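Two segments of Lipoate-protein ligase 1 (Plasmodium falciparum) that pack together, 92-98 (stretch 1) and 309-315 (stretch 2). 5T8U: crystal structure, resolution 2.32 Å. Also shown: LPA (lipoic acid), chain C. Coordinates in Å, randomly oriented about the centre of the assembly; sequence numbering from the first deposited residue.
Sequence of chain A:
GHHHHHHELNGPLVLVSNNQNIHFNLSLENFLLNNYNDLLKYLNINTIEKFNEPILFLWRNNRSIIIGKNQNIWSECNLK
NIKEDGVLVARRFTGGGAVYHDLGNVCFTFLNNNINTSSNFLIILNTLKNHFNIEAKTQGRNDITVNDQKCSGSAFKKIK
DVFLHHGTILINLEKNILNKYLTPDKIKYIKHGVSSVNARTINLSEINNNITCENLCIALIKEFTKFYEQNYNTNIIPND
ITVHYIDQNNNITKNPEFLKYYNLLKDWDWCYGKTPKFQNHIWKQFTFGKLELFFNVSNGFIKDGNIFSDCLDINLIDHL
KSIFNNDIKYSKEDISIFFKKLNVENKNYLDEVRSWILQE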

# COMPACT_ATOMS: atom_id res chain seq x y z
N ARG A 92 6.08 -4.73 0.03
CA ARG A 92 5.59 -3.59 0.80
C ARG A 92 4.92 -4.07 2.09
O ARG A 92 4.74 -5.27 2.33
N PHE A 93 4.56 -3.11 2.93
CA PHE A 93 3.94 -3.39 4.22
C PHE A 93 2.42 -3.45 4.15
O PHE A 93 1.79 -3.86 5.14
N THR A 94 1.82 -3.06 3.03
CA THR A 94 0.38 -3.09 2.87
C THR A 94 -0.04 -4.36 2.13
O THR A 94 0.79 -5.16 1.70
N GLY A 95 -1.35 -4.54 1.99
CA GLY A 95 -1.89 -5.65 1.23
C GLY A 95 -2.03 -5.32 -0.24
O GLY A 95 -1.63 -4.26 -0.72
N GLY A 96 -2.61 -6.26 -0.97
CA GLY A 96 -2.86 -6.11 -2.39
C GLY A 96 -2.08 -7.12 -3.21
O GLY A 96 -1.43 -8.03 -2.68
N GLY A 97 -2.15 -6.94 -4.53
CA GLY A 97 -1.49 -7.84 -5.46
C GLY A 97 -0.16 -7.29 -5.95
O GLY A 97 0.22 -6.16 -5.68
N ALA A 98 0.54 -8.13 -6.70
CA ALA A 98 1.83 -7.75 -7.25
C ALA A 98 1.64 -6.74 -8.38
O ALA A 98 0.83 -6.95 -9.28
N SER A 309 -2.09 -14.34 0.80
CA SER A 309 -3.37 -13.77 0.39
C SER A 309 -3.15 -12.64 -0.60
O SER A 309 -2.03 -12.16 -0.81
N ASP A 310 -4.26 -12.21 -1.20
CA ASP A 310 -4.32 -11.09 -2.13
C ASP A 310 -5.11 -9.92 -1.55
O ASP A 310 -5.52 -9.02 -2.29
N CYS A 311 -5.32 -9.92 -0.24
CA CYS A 311 -6.33 -9.08 0.40
C CYS A 311 -5.76 -7.73 0.81
O CYS A 311 -4.56 -7.57 1.04
N LEU A 312 -6.65 -6.74 0.90
CA LEU A 312 -6.30 -5.41 1.38
C LEU A 312 -6.37 -5.30 2.90
O LEU A 312 -5.69 -4.45 3.48
N ASP A 313 -7.18 -6.14 3.55
CA ASP A 313 -7.39 -6.06 4.99
C ASP A 313 -6.30 -6.89 5.68
O ASP A 313 -6.49 -8.04 6.07
N ILE A 314 -5.12 -6.27 5.80
CA ILE A 314 -3.99 -6.93 6.44
C ILE A 314 -4.28 -7.24 7.90
O ILE A 314 -3.84 -8.27 8.43
N ASN A 315 -5.02 -6.36 8.58
CA ASN A 315 -5.39 -6.61 9.97
C ASN A 315 -6.15 -7.92 10.10
O ASN A 315 -5.81 -8.78 10.91

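Stretch 2 sets a few side chains and the Cys311 carbonyl against the three glycines, Gly95 to Gly97, whose bare backbone forms much of the other surface. Ser309, with chi1 t, stays clear of that loop; its OG accepts a weak hydrogen bond from Cys311 N, 3.2 Å away. The CA-to-CB bond of Asp310 points sideways, but the t rotamer brings the carboxylate back, so that OD1 lies 3.2 Å from Gly97 CA, where a beta carbon on Gly97 would be tight.

Cys311 turns its side chain away, also with chi1 t, and SG accepts a hydrogen bond from Asp313 N at 3.3 Å. Its carbonyl faces the loop instead: Cys311 O takes a weak hydrogen bond from Gly96 N at 3.1 Å and a CA-H...O contact from Gly95 CA at 3.3 Å. A CB on Gly95 would fall 2.1 Å from Cys311 O, so only a bare alpha carbon fits. Leu312 also starts away, yet its m,t rotamer swings CD2 to 4.1 Å from Gly96 CA, an apolar methyl against bare backbone. Asp313 points away, its short carboxylate capping the helix that follows. Ile314, chi1 p and chi2 t, points toward the loop; CG2 reaches 3.3 Å from Gly95 N, and CD1 lies 3.9 Å from Phe93 O, its branched shape filling space beside the bare backbone. Asn315 is out of reach.

Behind the glycines, Arg92 (p,t,t) braces the loop from within: NH1 donates to Gly97 O at 2.8 Å and to Gly95 O at 3.2 Å, while NE reaches Gly95 O at 3.3 Å. A CB on Gly96 would clash with Arg92 NH1; at phi 116° and psi -173° it would also be jammed against the preceding carbonyl O, which by itself calls for glycine. Lipoic acid lays C5 over one face of the guanidinium, and its O2 accepts a nearly straight hydrogen bond from Gly97 N at 3.3 Å.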

# COMPACT_ATOMS: atom_id res chain seq x y z
CB ARG A 92 4.62 -2.76 -0.03
CG ARG A 92 3.45 -3.54 -0.60
CD ARG A 92 2.51 -2.65 -1.40
NE ARG A 92 1.34 -3.39 -1.86
CZ ARG A 92 1.27 -4.07 -3.00
NH1 ARG A 92 0.15 -4.71 -3.32
NH2 ARG A 92 2.31 -4.12 -3.82
CB PHE A 93 4.36 -2.34 5.25
CG PHE A 93 5.84 -2.31 5.52
CD1 PHE A 93 6.53 -3.48 5.81
CD2 PHE A 93 6.55 -1.12 5.47
CE1 PHE A 93 7.89 -3.46 6.05
CE2 PHE A 93 7.91 -1.09 5.71
CZ PHE A 93 8.58 -2.26 6.00
CB THR A 94 -0.10 -1.85 2.11
OG1 THR A 94 0.46 -1.84 0.80
CG2 THR A 94 0.30 -0.58 2.84
CB ALA A 98 2.58 -8.98 -7.77
CB SER A 309 -4.16 -13.27 1.60
OG SER A 309 -5.41 -12.72 1.21
CB ASP A 310 -4.95 -11.56 -3.44
CG ASP A 310 -4.56 -10.71 -4.63
OD1 ASP A 310 -3.37 -10.35 -4.75
OD2 ASP A 310 -5.45 -10.41 -5.46
CB CYS A 311 -6.88 -9.80 1.64
SG CYS A 311 -8.31 -9.01 2.42
CB LEU A 312 -7.23 -4.36 0.77
CG LEU A 312 -7.11 -4.09 -0.73
CD1 LEU A 312 -8.24 -3.19 -1.18
CD2 LEU A 312 -5.76 -3.48 -1.07
CB ASP A 313 -8.79 -6.54 5.36
CG ASP A 313 -9.25 -6.03 6.71
OD1 ASP A 313 -8.43 -5.99 7.65
OD2 ASP A 313 -10.43 -5.65 6.82
CB ILE A 314 -2.72 -6.07 6.28
CG1 ILE A 314 -2.94 -4.65 6.82
CG2 ILE A 314 -2.30 -6.04 4.81
CD1 ILE A 314 -1.70 -3.78 6.81
CB ASN A 315 -6.22 -5.44 10.50
CG ASN A 315 -6.88 -5.73 11.83
OD1 ASN A 315 -7.99 -6.25 11.89
ND2 ASN A 315 -6.19 -5.39 12.91
C1 LPA C . -3.76 -3.27 -6.06
O1 LPA C . -4.11 -3.09 -7.25
C2 LPA C . -3.15 -2.11 -5.26
O2 LPA C . -3.91 -4.39 -5.52
C3 LPA C . -1.78 -1.78 -5.84
C4 LPA C . -1.00 -0.90 -4.86
C5 LPA C . 0.46 -0.83 -5.31
C6 LPA C . 1.24 -0.13 -4.37
S6 LPA C . 2.72 -0.53 -4.53
C7 LPA C . 1.14 1.81 -4.72
C8 LPA C . 2.58 2.44 -4.46
S8 LPA C . 3.71 1.05 -4.07